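Local coordinates for protein acetylene hydratase Ahy (Pelobacter acetylenicus, PDB 2E7Z) that catalyses the non-redox hydration of acetylene to acetaldehyde, using a tungsten-bis(molybdopterin guanine dinucleotide) cofactor and a [4Fe-4S] cluster, at residues K1-V5 with V15-V19; R147-Y153 with F381-F387; D330-I334 with Y519-T524; S335-E341 with G377-H382. All blocks are in the same frame, centred on the assembly; numbering follows the deposited sequence.

Overall arrangement
Contact 1 is the N-terminal hairpin beside the [4Fe-4S] cluster: the side chain of Val15 lies about 4 Å from it. It stands apart from the others, its centre about 24 Å from that of contact 3 and about 33 Å from those of contacts 2 and 4. These three form a chain of neighbours. Contact 3 leads into contact 4 through the helix at 334-337, where Val332 and Tyr519 pack on Ile337 (centres about 14 Å apart). Contact 4 adjoins contact 2, about 12 Å between centres; they share Phe381 and His382, and Phe387 packs against His340 and Tyr380. In contact 2 the Tyr153 side chain lies about 9 Å from the tungsten.

Contact 1 of 4, residues K1-V5 with V15-V19; sequences KKHVV and VEAEV
Lys1 leads into strand 2-5, which runs antiparallel to strand 15-19 with a strong twist, the axes 4.6 Å apart at closest and 125° between directions. Both backbones are extended. Lys1 CA lies 4.9 Å from Glu18 CA and 3.5 Å from Ala17 O. With chi1 m, chi2 near -141°, chi3 m and chi4 t, Lys1 NZ makes a salt bridge to Glu16 OE1 at 3.2 Å; Ser31 OG hydrogen-bonds to both groups. Ala17 shares a face with Val4 and Val15, Ala17 CB 3.9 Å from Val4 CG2. Lys2-Ala17 and Val4-Val15 are hydrogen-bonded pairs: Lys2 N to Ala17 O 2.8 Å, Ala17 N to Lys2 O 2.9 Å, Val4 N to Val15 O 2.9 Å and Val15 N to Val4 O 2.8 Å. Between them His3 and Glu16 form a non-hydrogen-bonded pair, CA atoms 4.7 Å apart. This is a beta hairpin whose connection carries the cluster ligands Cys6, Cys9 and Cys13. Strand 14-19 is central in a three-stranded antiparallel sheet, flanked by 2-5 and 25-29, with Ala17 touching Ile25 and Thr27.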
loop_
_atom_site.group_PDB
_atom_site.type_symbol
_atom_site.label_atom_id
_atom_site.label_comp_id
_atom_site.label_asym_id
_atom_site.label_seq_id
_atom_site.Cartn_x
_atom_site.Cartn_y
_atom_site.Cartn_z
ATOM N N LYS A 1 29.471 -13.836 1.626
ATOM C CA LYS A 1 28.184 -13.390 2.266
ATOM C C LYS A 1 27.833 -11.938 1.927
ATOM O O LYS A 1 28.674 -11.036 2.012
ATOM C CB LYS A 1 28.223 -13.550 3.787
ATOM C CG LYS A 1 28.211 -14.997 4.278
ATOM C CD LYS A 1 27.344 -15.176 5.532
ATOM C CE LYS A 1 27.860 -14.360 6.722
ATOM N NZ LYS A 1 27.353 -14.882 8.029
ATOM N N LYS A 2 26.580 -11.721 1.548
ATOM C CA LYS A 2 26.101 -10.389 1.197
ATOM C C LYS A 2 25.021 -9.958 2.187
ATOM O O LYS A 2 24.299 -10.823 2.708
ATOM C CB LYS A 2 25.507 -10.428 -0.214
ATOM C CG LYS A 2 26.510 -10.812 -1.324
ATOM C CD LYS A 2 27.460 -9.660 -1.667
ATOM C CE LYS A 2 28.743 -10.101 -2.386
ATOM N NZ LYS A 2 28.501 -11.118 -3.424
ATOM N N HIS A 3 24.907 -8.652 2.447
ATOM C CA HIS A 3 23.700 -8.116 3.111
ATOM C C HIS A 3 22.746 -7.648 2.011
ATOM O O HIS A 3 23.158 -6.988 1.042
ATOM C CB HIS A 3 24.001 -7.023 4.158
ATOM C CG HIS A 3 24.617 -5.770 3.614
ATOM N ND1 HIS A 3 23.880 -4.670 3.223
ATOM C CD2 HIS A 3 25.918 -5.426 3.451
ATOM C CE1 HIS A 3 24.697 -3.712 2.817
ATOM N NE2 HIS A 3 25.938 -4.148 2.939
ATOM N N VAL A 4 21.474 -8.036 2.140
ATOM C CA VAL A 4 20.493 -7.807 1.075
ATOM C C VAL A 4 19.205 -7.325 1.724
ATOM O O VAL A 4 18.788 -7.887 2.749
ATOM C CB VAL A 4 20.249 -9.111 0.242
ATOM C CG1 VAL A 4 19.470 -8.804 -1.021
ATOM C CG2 VAL A 4 21.580 -9.783 -0.103
ATOM N N VAL A 5 18.587 -6.295 1.141
ATOM C CA VAL A 5 17.244 -5.922 1.568
ATOM C C VAL A 5 16.236 -6.934 0.969
ATOM O O VAL A 5 16.113 -7.049 -0.262
ATOM C CB VAL A 5 16.905 -4.480 1.143
ATOM C CG1 VAL A 5 15.438 -4.195 1.445
ATOM C CG2 VAL A 5 17.845 -3.478 1.840
ATOM N N VAL A 15 18.572 -9.043 5.276
ATOM C CA VAL A 15 18.942 -10.431 5.499
ATOM C C VAL A 15 20.358 -10.660 4.985
ATOM O O VAL A 15 20.987 -9.757 4.417
ATOM C CB VAL A 15 17.923 -11.416 4.807
ATOM C CG1 VAL A 15 16.500 -11.227 5.344
ATOM C CG2 VAL A 15 17.915 -11.239 3.296
ATOM N N GLU A 16 20.870 -11.863 5.202
ATOM C CA GLU A 16 22.147 -12.236 4.632
ATOM C C GLU A 16 21.896 -13.297 3.568
ATOM O O GLU A 16 20.969 -14.095 3.688
ATOM C CB GLU A 16 23.124 -12.702 5.714
ATOM C CG GLU A 16 23.796 -11.515 6.428
ATOM C CD GLU A 16 24.849 -11.928 7.444
ATOM O OE1 GLU A 16 24.744 -13.055 7.963
ATOM O OE2 GLU A 16 25.772 -11.114 7.726
ATOM N N ALA A 17 22.683 -13.256 2.498
ATOM C CA ALA A 17 22.566 -14.244 1.430
ATOM C C ALA A 17 23.930 -14.720 1.022
ATOM O O ALA A 17 24.907 -13.967 1.066
ATOM C CB ALA A 17 21.854 -13.656 0.218
ATOM N N GLU A 18 23.978 -15.975 0.600
ATOM C CA GLU A 18 25.206 -16.558 0.103
ATOM C C GLU A 18 24.897 -17.586 -0.973
ATOM O O GLU A 18 23.984 -18.399 -0.823
ATOM C CB GLU A 18 25.951 -17.240 1.244
ATOM C CG GLU A 18 27.356 -17.638 0.870
ATOM C CD GLU A 18 28.095 -18.315 2.005
ATOM O OE1 GLU A 18 27.438 -18.782 2.974
ATOM O OE2 GLU A 18 29.342 -18.379 1.917
ATOM N N VAL A 19 25.665 -17.540 -2.056
ATOM C CA VAL A 19 25.562 -18.538 -3.114
ATOM C C VAL A 19 26.329 -19.781 -2.689
ATOM O O VAL A 19 27.513 -19.707 -2.370
ATOM C CB VAL A 19 26.143 -18.012 -4.432
ATOM C CG1 VAL A 19 25.895 -18.984 -5.558
ATOM C CG2 VAL A 19 25.525 -16.669 -4.776
#

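Contact 2 of 4, residues R147-Y153 with F381-F387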
loop_
_atom_site.group_PDB
_atom_site.type_symbol
_atom_site.label_atom_id
_atom_site.label_comp_id
_atom_site.label_asym_id
_atom_site.label_seq_id
_atom_site.Cartn_x
_atom_site.Cartn_y
_atom_site.Cartn_z
ATOM N N ARG A 147 -0.327 14.567 5.141
ATOM C CA ARG A 147 0.198 15.805 4.591
ATOM C C ARG A 147 -0.724 16.997 4.777
ATOM O O ARG A 147 -0.275 18.098 5.127
ATOM C CB ARG A 147 0.541 15.608 3.143
ATOM C CG ARG A 147 1.828 14.841 3.035
ATOM C CD ARG A 147 2.243 14.757 1.636
ATOM N NE ARG A 147 2.651 16.059 1.113
ATOM C CZ ARG A 147 2.883 16.302 -0.165
ATOM N NH1 ARG A 147 2.763 15.300 -1.069
ATOM N NH2 ARG A 147 3.268 17.528 -0.519
ATOM N N VAL A 148 -2.020 16.796 4.603
ATOM C CA VAL A 148 -2.934 17.920 4.871
ATOM C C VAL A 148 -2.991 18.269 6.360
ATOM O O VAL A 148 -3.313 19.414 6.739
ATOM C CB VAL A 148 -4.367 17.703 4.318
ATOM C CG1 VAL A 148 -4.313 17.412 2.820
ATOM C CG2 VAL A 148 -5.129 16.613 5.083
ATOM N N THR A 149 -2.672 17.293 7.210
ATOM C CA THR A 149 -2.752 17.489 8.656
ATOM C C THR A 149 -1.448 18.063 9.201
ATOM O O THR A 149 -1.473 19.001 10.000
ATOM C CB THR A 149 -3.096 16.181 9.398
ATOM O OG1 THR A 149 -4.275 15.584 8.841
ATOM C CG2 THR A 149 -3.333 16.455 10.888
ATOM N N HIS A 150 -0.310 17.500 8.776
ATOM C CA HIS A 150 0.985 17.934 9.319
ATOM C C HIS A 150 2.120 17.848 8.316
ATOM O O HIS A 150 3.288 17.744 8.710
ATOM C CB HIS A 150 1.345 17.190 10.612
ATOM C CG HIS A 150 1.123 15.719 10.537
ATOM N ND1 HIS A 150 1.954 14.876 9.827
ATOM C CD2 HIS A 150 0.147 14.938 11.055
ATOM C CE1 HIS A 150 1.505 13.638 9.929
ATOM N NE2 HIS A 150 0.415 13.648 10.674
ATOM N N GLY A 151 1.781 17.907 7.031
ATOM C CA GLY A 151 2.755 18.199 5.987
ATOM C C GLY A 151 3.638 17.073 5.465
ATOM O O GLY A 151 4.362 17.255 4.485
ATOM N N SER A 152 3.593 15.937 6.144
ATOM C CA SER A 152 4.483 14.814 5.856
ATOM C C SER A 152 4.010 13.594 6.624
ATOM O O SER A 152 3.553 13.712 7.779
ATOM C CB SER A 152 5.898 15.175 6.306
ATOM O OG SER A 152 6.829 14.198 5.883
ATOM N N TYR A 153 4.141 12.429 5.992
ATOM C CA TYR A 153 3.774 11.144 6.563
ATOM C C TYR A 153 4.665 10.806 7.758
ATOM O O TYR A 153 5.885 11.000 7.702
ATOM C CB TYR A 153 3.847 10.088 5.452
ATOM C CG TYR A 153 3.582 8.664 5.849
ATOM C CD1 TYR A 153 2.280 8.195 6.097
ATOM C CD2 TYR A 153 4.640 7.758 5.955
ATOM C CE1 TYR A 153 2.071 6.847 6.437
ATOM C CE2 TYR A 153 4.441 6.432 6.297
ATOM C CZ TYR A 153 3.165 5.969 6.534
ATOM O OH TYR A 153 3.004 4.648 6.860
ATOM N N PHE A 381 6.416 17.220 -3.432
ATOM C CA PHE A 381 7.024 16.284 -2.507
ATOM C C PHE A 381 6.254 15.005 -2.718
ATOM O O PHE A 381 5.112 14.871 -2.313
ATOM C CB PHE A 381 6.878 16.840 -1.082
ATOM C CG PHE A 381 7.299 15.907 0.020
ATOM C CD1 PHE A 381 8.215 14.883 -0.168
ATOM C CD2 PHE A 381 6.795 16.110 1.311
ATOM C CE1 PHE A 381 8.576 14.054 0.893
ATOM C CE2 PHE A 381 7.167 15.296 2.379
ATOM C CZ PHE A 381 8.069 14.269 2.173
ATOM N N HIS A 382 6.895 14.054 -3.401
ATOM C CA HIS A 382 6.288 12.752 -3.715
ATOM C C HIS A 382 6.445 11.901 -2.465
ATOM O O HIS A 382 7.328 11.050 -2.390
ATOM C CB HIS A 382 6.993 12.122 -4.910
ATOM C CG HIS A 382 6.360 10.855 -5.371
ATOM N ND1 HIS A 382 6.775 9.620 -4.920
ATOM C CD2 HIS A 382 5.350 10.630 -6.244
ATOM C CE1 HIS A 382 6.062 8.683 -5.530
ATOM N NE2 HIS A 382 5.181 9.268 -6.325
ATOM N N ASN A 383 5.584 12.146 -1.479
ATOM C CA ASN A 383 5.698 11.474 -0.190
ATOM C C ASN A 383 5.047 10.098 -0.227
ATOM O O ASN A 383 3.811 9.969 -0.255
ATOM C CB ASN A 383 5.067 12.409 0.842
ATOM C CG ASN A 383 5.332 12.020 2.314
ATOM O OD1 ASN A 383 4.635 12.531 3.187
ATOM N ND2 ASN A 383 6.305 11.158 2.597
ATOM N N MET A 384 5.909 9.072 -0.243
ATOM C CA MET A 384 5.551 7.635 -0.334
ATOM C C MET A 384 5.029 7.312 -1.731
ATOM O O MET A 384 5.774 6.739 -2.535
ATOM C CB MET A 384 4.573 7.205 0.792
ATOM C CG MET A 384 4.945 7.696 2.218
ATOM S SD MET A 384 6.647 7.334 2.736
ATOM C CE MET A 384 6.432 5.623 3.296
ATOM N N GLY A 385 3.800 7.738 -2.038
ATOM C CA GLY A 385 3.217 7.614 -3.392
ATOM C C GLY A 385 2.286 8.795 -3.500
ATOM O O GLY A 385 1.518 9.030 -2.566
ATOM N N ALA A 386 2.385 9.581 -4.575
ATOM C CA ALA A 386 1.660 10.842 -4.618
ATOM C C ALA A 386 1.337 11.272 -6.017
ATOM O O ALA A 386 1.956 10.839 -6.999
ATOM C CB ALA A 386 2.473 11.957 -3.905
ATOM N N PHE A 387 0.364 12.172 -6.079
ATOM C CA PHE A 387 -0.094 12.808 -7.329
ATOM C C PHE A 387 -0.629 11.691 -8.211
ATOM O O PHE A 387 -0.054 11.306 -9.245
ATOM C CB PHE A 387 1.005 13.642 -7.994
ATOM C CG PHE A 387 1.812 14.451 -7.007
ATOM C CD1 PHE A 387 1.180 15.345 -6.154
ATOM C CD2 PHE A 387 3.192 14.336 -6.915
ATOM C CE1 PHE A 387 1.893 16.080 -5.216
ATOM C CE2 PHE A 387 3.925 15.114 -5.984
ATOM C CZ PHE A 387 3.252 15.978 -5.134
HETATM O O HOH W 1 3.872 18.853 -2.958
HETATM O O HOH W 2 1.884 12.162 -0.447
HETATM O O HOH W 3 7.228 11.495 5.328
#
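The C-terminal end of helix 140-150 and the loop before helix 391-400 meet in the buried interior near the tungsten site, the Tyr153 side chain about 9 Å from the tungsten. Gly151, with positive phi, lets the chain leave the helix. Tyr153 N then donates to Asn383 OD1 (2.8 Å), while Asn383 ND2 hydrogen-bonds to Glu470 O. Water 3 joins Ser152 OG (2.8 Å), Tyr153 O (2.8 Å) and Asn383 ND2 (2.9 Å); Ser152 OG also hydrogen-bonds to Gly325 O. Arg147 lays one guanidinium face against Phe381 CB. The edge of the Phe381 ring faces Ser152 OG, 3.7 Å from Phe381 CE2. Met384 makes an oblique Met-aromatic contact, SD 4.8 Å from the Tyr153 ring centroid. Loop and helix end are thus joined by one direct hydrogen bond, bridging waters and apolar packing: Arg147 NH1 is 2.7 Å from Phe381 O at an angle too poor for a hydrogen bond, so the guanidinium is linked across by water 1, between Arg147 NH2 (2.8 Å) and Phe381 N (3.1 Å), and weakly by water 2.

Contact 3 of 4, residues D330-I334 with Y519-T524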
loop_
_atom_site.group_PDB
_atom_site.type_symbol
_atom_site.label_atom_id
_atom_site.label_comp_id
_atom_site.label_asym_id
_atom_site.label_seq_id
_atom_site.Cartn_x
_atom_site.Cartn_y
_atom_site.Cartn_z
ATOM N N ASP A 330 20.787 13.178 2.479
ATOM C CA ASP A 330 22.101 12.868 1.870
ATOM C C ASP A 330 21.993 12.670 0.352
ATOM O O ASP A 330 23.027 12.557 -0.310
ATOM C CB ASP A 330 22.655 11.530 2.403
ATOM C CG ASP A 330 23.123 11.576 3.852
ATOM O OD1 ASP A 330 23.405 12.675 4.408
ATOM O OD2 ASP A 330 23.227 10.456 4.422
ATOM N N LEU A 331 20.776 12.593 -0.195
ATOM C CA LEU A 331 20.544 12.058 -1.549
ATOM C C LEU A 331 19.821 13.058 -2.452
ATOM O O LEU A 331 19.138 13.971 -1.954
ATOM C CB LEU A 331 19.705 10.764 -1.449
ATOM C CG LEU A 331 20.154 9.702 -0.458
ATOM C CD1 LEU A 331 19.143 8.538 -0.435
ATOM C CD2 LEU A 331 21.570 9.222 -0.833
ATOM N N VAL A 332 19.953 12.892 -3.765
ATOM C CA VAL A 332 19.128 13.672 -4.688
ATOM C C VAL A 332 17.690 13.200 -4.545
ATOM O O VAL A 332 17.415 12.025 -4.703
ATOM C CB VAL A 332 19.582 13.509 -6.146
ATOM C CG1 VAL A 332 18.673 14.295 -7.074
ATOM C CG2 VAL A 332 21.036 13.969 -6.292
ATOM N N PRO A 333 16.756 14.096 -4.190
ATOM C CA PRO A 333 15.364 13.622 -3.979
ATOM C C PRO A 333 14.761 12.924 -5.203
ATOM O O PRO A 333 14.875 13.400 -6.344
ATOM C CB PRO A 333 14.589 14.910 -3.609
ATOM C CG PRO A 333 15.655 15.773 -3.023
ATOM C CD PRO A 333 16.883 15.529 -3.899
ATOM N N ILE A 334 14.084 11.816 -4.939
ATOM C CA ILE A 334 13.311 11.149 -5.990
ATOM C C ILE A 334 12.316 12.160 -6.589
ATOM O O ILE A 334 12.092 12.189 -7.801
ATOM C CB ILE A 334 12.588 9.949 -5.400
ATOM C CG1 ILE A 334 13.604 8.823 -5.110
ATOM C CG2 ILE A 334 11.453 9.461 -6.302
ATOM C CD1 ILE A 334 13.034 7.635 -4.319
ATOM N N TYR A 519 24.034 8.634 -9.218
ATOM C CA TYR A 519 23.431 9.976 -9.186
ATOM C C TYR A 519 22.596 10.202 -7.913
ATOM O O TYR A 519 22.725 11.232 -7.246
ATOM C CB TYR A 519 22.586 10.227 -10.444
ATOM C CG TYR A 519 21.936 11.612 -10.433
ATOM C CD1 TYR A 519 22.698 12.777 -10.480
ATOM C CD2 TYR A 519 20.544 11.746 -10.342
ATOM C CE1 TYR A 519 22.087 14.026 -10.429
ATOM C CE2 TYR A 519 19.929 12.990 -10.315
ATOM C CZ TYR A 519 20.709 14.117 -10.361
ATOM O OH TYR A 519 20.090 15.352 -10.312
ATOM N N ARG A 520 21.764 9.217 -7.555
ATOM C CA ARG A 520 20.975 9.309 -6.335
ATOM C C ARG A 520 21.870 9.614 -5.117
ATOM O O ARG A 520 21.516 10.444 -4.280
ATOM C CB ARG A 520 20.181 8.007 -6.169
ATOM C CG ARG A 520 19.397 7.819 -4.891
ATOM C CD ARG A 520 18.111 8.672 -4.850
ATOM N NE ARG A 520 17.252 8.158 -3.765
ATOM C CZ ARG A 520 16.539 8.883 -2.897
ATOM N NH1 ARG A 520 16.540 10.227 -2.881
ATOM N NH2 ARG A 520 15.856 8.235 -1.970
ATOM N N ILE A 521 23.026 8.935 -5.024
ATOM C CA ILE A 521 23.928 9.147 -3.890
ATOM C C ILE A 521 25.002 10.199 -4.115
ATOM O O ILE A 521 25.863 10.392 -3.250
ATOM C CB ILE A 521 24.572 7.805 -3.422
ATOM C CG1 ILE A 521 25.523 7.264 -4.499
ATOM C CG2 ILE A 521 23.482 6.831 -3.048
ATOM C CD1 ILE A 521 26.261 5.968 -4.128
ATOM N N SER A 522 24.938 10.897 -5.249
ATOM C CA SER A 522 26.017 11.811 -5.613
ATOM C C SER A 522 26.358 12.874 -4.547
ATOM O O SER A 522 27.535 13.204 -4.403
ATOM C CB SER A 522 25.771 12.408 -7.002
ATOM O OG SER A 522 24.556 13.124 -7.041
ATOM N N PRO A 523 25.372 13.402 -3.776
ATOM C CA PRO A 523 25.774 14.440 -2.798
ATOM C C PRO A 523 26.730 13.915 -1.713
ATOM O O PRO A 523 27.415 14.717 -1.077
ATOM C CB PRO A 523 24.442 14.889 -2.204
ATOM C CG PRO A 523 23.414 14.500 -3.220
ATOM C CD PRO A 523 23.916 13.188 -3.757
ATOM N N THR A 524 26.791 12.598 -1.514
ATOM C CA THR A 524 27.689 11.988 -0.511
ATOM C C THR A 524 29.152 11.953 -0.965
ATOM O O THR A 524 30.054 11.697 -0.151
ATOM C CB THR A 524 27.290 10.506 -0.197
ATOM O OG1 THR A 524 27.621 9.673 -1.308
ATOM C CG2 THR A 524 25.787 10.365 0.120
HETATM O O HOH W 4 16.616 12.765 -1.145
#
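Two turning pieces of chain interlock, with Val332 as one bump and the Arg520 side chain as the other. Val332 enters the hollow between the Tyr519 ring and Pro523: its CG2 sits over the ring face, 4.2 Å from the centroid in a CH-pi contact, and 3.9 Å from Pro523 CD, while its CG1 lies 3.7 Å from Tyr519 CE2. In return, the Arg520 guanidinium slides into a slot between Leu331 and Ile334. Leu331 CB packs over one face, 3.5 Å from Arg520 NH1, and Ile334 CG1 over the opposite face, 3.7 Å from Arg520 CZ. At the plane's edge Arg520 NH1 donates to Val332 O (2.7 Å). Val332 N donates to Arg520 O (2.9 Å), so one residue's backbone is held at both polar ends by one arginine. Leu331 CD2 fits against Ile521 CG2 (3.8 Å), and Pro523 CB lies 3.3 Å from Asp330 O. After the helix, Ser522 OG, in the 3-10 segment 522-524, donates to Tyr519 O (2.6 Å). The whole is a helix C-terminus docked on an irregular segment that leads through the N-cap residue Pro333 into helix 334-337.

Contact 4 of 4, residues S335-E341 with G377-H382; sequences SKIQMHE and GVKYFH
Gly377, with positive phi just after helix 369-376, opens an irregular segment that packs against the short helix 334-337 and the 3-10 segment that begins at 340; CA-CA distances are 7.1 Å for Lys336-Val378 and 5.3 Å for Ser335-His382. Gly377 O accepts a weak hydrogen bond from Lys336 NZ (3.4 Å). Val378, chi1 t, points toward the helix, with CG1 3.4 Å from Ser335 CB. Lys379 is fully extended (all chi t), and its NZ makes a salt bridge to Glu341 OE1 at 2.9 Å. Tyr380, chi1 m, offers a ring face to CB of His340 (chi1 m), 3.9 Å from the centroid in a CH-pi contact. Here a helix end with positive-phi Met339 is packed against by a loop, in the part of the chain belonging to the molybdopterin oxidoreductase family. Phe381 points away. His382, chi1 t, centre of an inverse gamma turn, donates from N to OG of Ser335 (chi1 m) at 2.8 Å, which also hydrogen-bonds Glu470. Gln338 NE2 lies over one face of the His382 ring; Gln338 OE1 accepts from His340 NE2 at 2.7 Å.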
loop_
_atom_site.group_PDB
_atom_site.type_symbol
_atom_site.label_atom_id
_atom_site.label_comp_id
_atom_site.label_asym_id
_atom_site.label_seq_id
_atom_site.Cartn_x
_atom_site.Cartn_y
_atom_site.Cartn_z
ATOM N N SER A 335 11.729 13.004 -5.730
ATOM C CA SER A 335 10.769 13.981 -6.195
ATOM C C SER A 335 11.345 14.890 -7.256
ATOM O O SER A 335 10.626 15.265 -8.177
ATOM C CB SER A 335 10.306 14.884 -5.036
ATOM O OG SER A 335 9.669 14.107 -4.025
ATOM N N LYS A 336 12.623 15.244 -7.123
ATOM C CA LYS A 336 13.256 16.152 -8.083
ATOM C C LYS A 336 13.541 15.423 -9.398
ATOM O O LYS A 336 13.345 15.965 -10.478
ATOM C CB LYS A 336 14.526 16.728 -7.477
ATOM C CG LYS A 336 14.268 17.508 -6.191
ATOM C CD LYS A 336 15.414 18.448 -5.874
ATOM C CE LYS A 336 14.905 19.699 -5.175
ATOM N NZ LYS A 336 13.873 20.390 -5.986
ATOM N N ILE A 337 13.973 14.154 -9.291
ATOM C CA ILE A 337 14.221 13.315 -10.479
ATOM C C ILE A 337 12.915 13.139 -11.272
ATOM O O ILE A 337 12.926 13.116 -12.498
ATOM C CB ILE A 337 14.895 11.954 -10.087
ATOM C CG1 ILE A 337 16.281 12.274 -9.531
ATOM C CG2 ILE A 337 14.989 11.015 -11.300
ATOM C CD1 ILE A 337 16.972 11.107 -8.842
ATOM N N GLN A 338 11.794 13.062 -10.569
ATOM C CA GLN A 338 10.488 12.863 -11.218
ATOM C C GLN A 338 10.021 14.038 -12.104
ATOM O O GLN A 338 9.165 13.841 -12.950
ATOM C CB GLN A 338 9.415 12.543 -10.185
ATOM C CG GLN A 338 9.636 11.209 -9.513
ATOM C CD GLN A 338 8.613 10.883 -8.449
ATOM O OE1 GLN A 338 8.154 11.799 -7.742
ATOM N NE2 GLN A 338 8.261 9.581 -8.283
ATOM N N MET A 339 10.545 15.258 -11.886
ATOM C CA MET A 339 10.263 16.411 -12.777
ATOM C C MET A 339 8.780 16.638 -12.925
ATOM O O MET A 339 8.291 16.877 -14.036
ATOM C CB MET A 339 10.897 16.180 -14.148
ATOM C CG MET A 339 12.378 16.347 -14.117
ATOM S SD MET A 339 13.156 16.129 -15.748
ATOM C CE MET A 339 12.263 17.315 -16.776
ATOM N N HIS A 340 8.061 16.630 -11.798
ATOM C CA HIS A 340 6.654 17.055 -11.809
ATOM C C HIS A 340 6.426 18.463 -12.346
ATOM O O HIS A 340 5.393 18.725 -12.945
ATOM C CB HIS A 340 6.061 16.944 -10.410
ATOM C CG HIS A 340 6.070 15.544 -9.890
ATOM N ND1 HIS A 340 5.234 14.562 -10.378
ATOM C CD2 HIS A 340 6.832 14.961 -8.933
ATOM C CE1 HIS A 340 5.480 13.426 -9.739
ATOM N NE2 HIS A 340 6.436 13.640 -8.847
ATOM N N GLU A 341 7.401 19.332 -12.176
ATOM C CA GLU A 341 7.157 20.681 -12.676
ATOM C C GLU A 341 7.081 20.706 -14.194
ATOM O O GLU A 341 6.354 21.554 -14.738
ATOM C CB GLU A 341 8.126 21.722 -12.112
ATOM C CG GLU A 341 7.754 23.141 -12.499
ATOM C CD GLU A 341 6.527 23.660 -11.773
ATOM O OE1 GLU A 341 6.574 23.756 -10.537
ATOM O OE2 GLU A 341 5.534 24.026 -12.442
ATOM N N GLY A 377 12.110 22.083 0.509
ATOM C CA GLY A 377 12.845 22.502 -0.672
ATOM C C GLY A 377 12.416 21.754 -1.922
ATOM O O GLY A 377 13.121 21.741 -2.925
ATOM N N VAL A 378 11.244 21.129 -1.848
ATOM C CA VAL A 378 10.704 20.338 -2.950
ATOM C C VAL A 378 9.244 20.725 -3.090
ATOM O O VAL A 378 8.441 20.433 -2.209
ATOM C CB VAL A 378 10.845 18.815 -2.679
ATOM C CG1 VAL A 378 10.099 18.031 -3.700
ATOM C CG2 VAL A 378 12.313 18.419 -2.714
ATOM N N LYS A 379 8.910 21.385 -4.194
ATOM C CA LYS A 379 7.552 21.864 -4.434
ATOM C C LYS A 379 6.575 20.704 -4.554
ATOM O O LYS A 379 5.482 20.737 -3.983
ATOM C CB LYS A 379 7.498 22.701 -5.702
ATOM C CG LYS A 379 6.093 23.153 -6.056
ATOM C CD LYS A 379 6.121 24.119 -7.216
ATOM C CE LYS A 379 4.727 24.393 -7.701
ATOM N NZ LYS A 379 4.766 25.328 -8.846
ATOM N N TYR A 380 6.966 19.680 -5.316
ATOM C CA TYR A 380 6.156 18.486 -5.498
ATOM C C TYR A 380 6.791 17.348 -4.699
ATOM O O TYR A 380 7.606 16.595 -5.224
ATOM C CB TYR A 380 6.065 18.103 -6.985
ATOM C CG TYR A 380 5.323 19.127 -7.802
ATOM C CD1 TYR A 380 3.932 19.142 -7.828
ATOM C CD2 TYR A 380 6.016 20.097 -8.534
ATOM C CE1 TYR A 380 3.243 20.045 -8.591
ATOM C CE2 TYR A 380 5.323 21.044 -9.289
ATOM C CZ TYR A 380 3.933 21.004 -9.302
ATOM O OH TYR A 380 3.189 21.872 -10.048
ATOM N N PHE A 381 6.416 17.220 -3.432
ATOM C CA PHE A 381 7.024 16.284 -2.507
ATOM C C PHE A 381 6.254 15.005 -2.718
ATOM O O PHE A 381 5.112 14.871 -2.313
ATOM C CB PHE A 381 6.878 16.840 -1.082
ATOM C CG PHE A 381 7.299 15.907 0.020
ATOM C CD1 PHE A 381 8.215 14.883 -0.168
ATOM C CD2 PHE A 381 6.795 16.110 1.311
ATOM C CE1 PHE A 381 8.576 14.054 0.893
ATOM C CE2 PHE A 381 7.167 15.296 2.379
ATOM C CZ PHE A 381 8.069 14.269 2.173
ATOM N N HIS A 382 6.895 14.054 -3.401
ATOM C CA HIS A 382 6.288 12.752 -3.715
ATOM C C HIS A 382 6.445 11.901 -2.465
ATOM O O HIS A 382 7.328 11.050 -2.390
ATOM C CB HIS A 382 6.993 12.122 -4.910
ATOM C CG HIS A 382 6.360 10.855 -5.371
ATOM N ND1 HIS A 382 6.775 9.620 -4.920
ATOM C CD2 HIS A 382 5.350 10.630 -6.244
ATOM C CE1 HIS A 382 6.062 8.683 -5.530
ATOM N NE2 HIS A 382 5.181 9.268 -6.325
#